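PDB 4MT5: mucus binding proteinn from Lactobacillus reuteri, which probably binds mucin glycoproteins at the bacterial cell surface, this chain being one mucus-binding repeat (repeat V) of the long wall-anchored protein. Local coordinates for residues T34-G37 with I38-E42. Sequence-based numbering, arbitrary orientation.
Sequences TAEG and IKKYE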
loop_
_atom_site.group_PDB
_atom_site.type_symbol
_atom_site.label_atom_id
_atom_site.label_comp_id
_atom_site.label_asym_id
_atom_site.label_seq_id
_atom_site.Cartn_x
_atom_site.Cartn_y
_atom_site.Cartn_z
ATOM N N THR A 34 22.689 14.675 -21.989
ATOM C CA THR A 34 21.516 14.470 -21.135
ATOM C C THR A 34 21.848 13.711 -19.854
ATOM O O THR A 34 20.970 13.453 -19.032
ATOM C CB THR A 34 20.384 13.716 -21.859
ATOM O OG1 THR A 34 20.839 12.414 -22.249
ATOM C CG2 THR A 34 19.920 14.486 -23.082
ATOM N N ALA A 35 23.115 13.348 -19.699
ATOM C CA ALA A 35 23.595 12.651 -18.515
ATOM C C ALA A 35 23.124 13.308 -17.220
ATOM O O ALA A 35 22.289 12.751 -16.496
ATOM C CB ALA A 35 25.120 12.567 -18.547
ATOM N N GLU A 36 23.652 14.498 -16.948
ATOM C CA GLU A 36 23.372 15.196 -15.701
ATOM C C GLU A 36 21.882 15.339 -15.393
ATOM O O GLU A 36 21.448 15.120 -14.260
ATOM C CB GLU A 36 24.037 16.570 -15.692
ATOM C CG GLU A 36 24.259 17.097 -14.287
ATOM C CD GLU A 36 25.081 16.125 -13.424
ATOM O OE1 GLU A 36 26.003 15.443 -13.962
ATOM O OE2 GLU A 36 24.791 16.045 -12.202
ATOM N N GLY A 37 21.100 15.713 -16.396
ATOM C CA GLY A 37 19.673 15.851 -16.203
ATOM C C GLY A 37 19.029 14.544 -15.773
ATOM O O GLY A 37 18.277 14.497 -14.780
ATOM N N ILE A 38 19.315 13.481 -16.522
ATOM C CA ILE A 38 18.738 12.173 -16.220
ATOM C C ILE A 38 19.137 11.702 -14.816
ATOM O O ILE A 38 18.310 11.160 -14.071
ATOM C CB ILE A 38 19.128 11.125 -17.271
ATOM C CG1 ILE A 38 18.480 11.460 -18.607
ATOM C CG2 ILE A 38 18.662 9.760 -16.860
ATOM C CD1 ILE A 38 18.920 10.553 -19.722
ATOM N N LYS A 39 20.398 11.932 -14.452
ATOM C CA LYS A 39 20.862 11.645 -13.101
ATOM C C LYS A 39 20.010 12.381 -12.054
ATOM O O LYS A 39 19.590 11.792 -11.068
ATOM C CB LYS A 39 22.336 12.019 -12.959
ATOM C CG LYS A 39 23.065 11.294 -11.845
ATOM C CD LYS A 39 23.585 12.264 -10.796
ATOM C CE LYS A 39 24.861 11.728 -10.166
ATOM N NZ LYS A 39 25.970 11.679 -11.180
ATOM N N LYS A 40 19.740 13.662 -12.290
ATOM C CA LYS A 40 19.025 14.495 -11.325
ATOM C C LYS A 40 17.596 14.030 -11.122
ATOM O O LYS A 40 17.086 14.058 -10.004
ATOM C CB LYS A 40 19.030 15.971 -11.744
ATOM C CG LYS A 40 20.356 16.701 -11.543
ATOM C CD LYS A 40 20.618 17.041 -10.075
ATOM C CE LYS A 40 21.890 17.877 -9.917
ATOM N NZ LYS A 40 23.042 17.276 -10.673
ATOM N N TYR A 41 16.942 13.597 -12.194
ATOM C CA TYR A 41 15.549 13.182 -12.070
ATOM C C TYR A 41 15.375 11.772 -11.532
ATOM O O TYR A 41 14.352 11.463 -10.918
ATOM C CB TYR A 41 14.772 13.406 -13.368
ATOM C CG TYR A 41 14.544 14.871 -13.598
ATOM C CD1 TYR A 41 13.666 15.596 -12.786
ATOM C CD2 TYR A 41 15.244 15.551 -14.589
ATOM C CE1 TYR A 41 13.486 16.952 -12.967
ATOM C CE2 TYR A 41 15.070 16.910 -14.779
ATOM C CZ TYR A 41 14.191 17.603 -13.970
ATOM O OH TYR A 41 14.037 18.948 -14.183
ATOM N N GLU A 42 16.377 10.925 -11.746
ATOM C CA GLU A 42 16.344 9.579 -11.186
ATOM C C GLU A 42 16.457 9.628 -9.660
ATOM O O GLU A 42 15.677 8.973 -8.950
ATOM C CB GLU A 42 17.407 8.697 -11.830
ATOM C CG GLU A 42 17.017 8.276 -13.234
ATOM C CD GLU A 42 18.156 7.620 -14.005
ATOM O OE1 GLU A 42 19.340 7.925 -13.732
ATOM O OE2 GLU A 42 17.862 6.792 -14.898
#
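Chi1 of E36 (-157°) sets CG opposite the backbone N, and a bend at chi2 leans the carboxylate forward along the helix, toward K40, whose CG lies beside its backbone N (chi1 -75°) and whose bent chain brings the ammonium across. The resulting i to i+4 salt bridge joins E36 OE2 to K40 NZ at 2.6 Å on the exposed face, where long charged chains suit the solvent. K39 NZ, 4.6 Å from E36 OE2 and not in contact, may add to the positive field around the carboxylate. Beneath, the backbone repeats the same spacing: I38 N bonds to T34 O (3.0 Å) and Y41 N to G37 O (3.0 Å). On the inner side the CD1 methyl of I38 packs against T34 OG1 (3.7 Å), a hydroxyl bonded to D51, while the branched isoleucine also meets V68, F70 and L48 of the sheet. Y41 CD2 lies 3.2 Å from G37 O, the ring oblique to it. Replacing Y41 with an alanine is likely to leave L17 and R18 without their aromatic neighbour, and G37 O less covered though still backbone-bonded. Polar outside and apolar inside, this is the short amphipathic helix packed on the sheet of a ubiquitin-like beta-grasp fold.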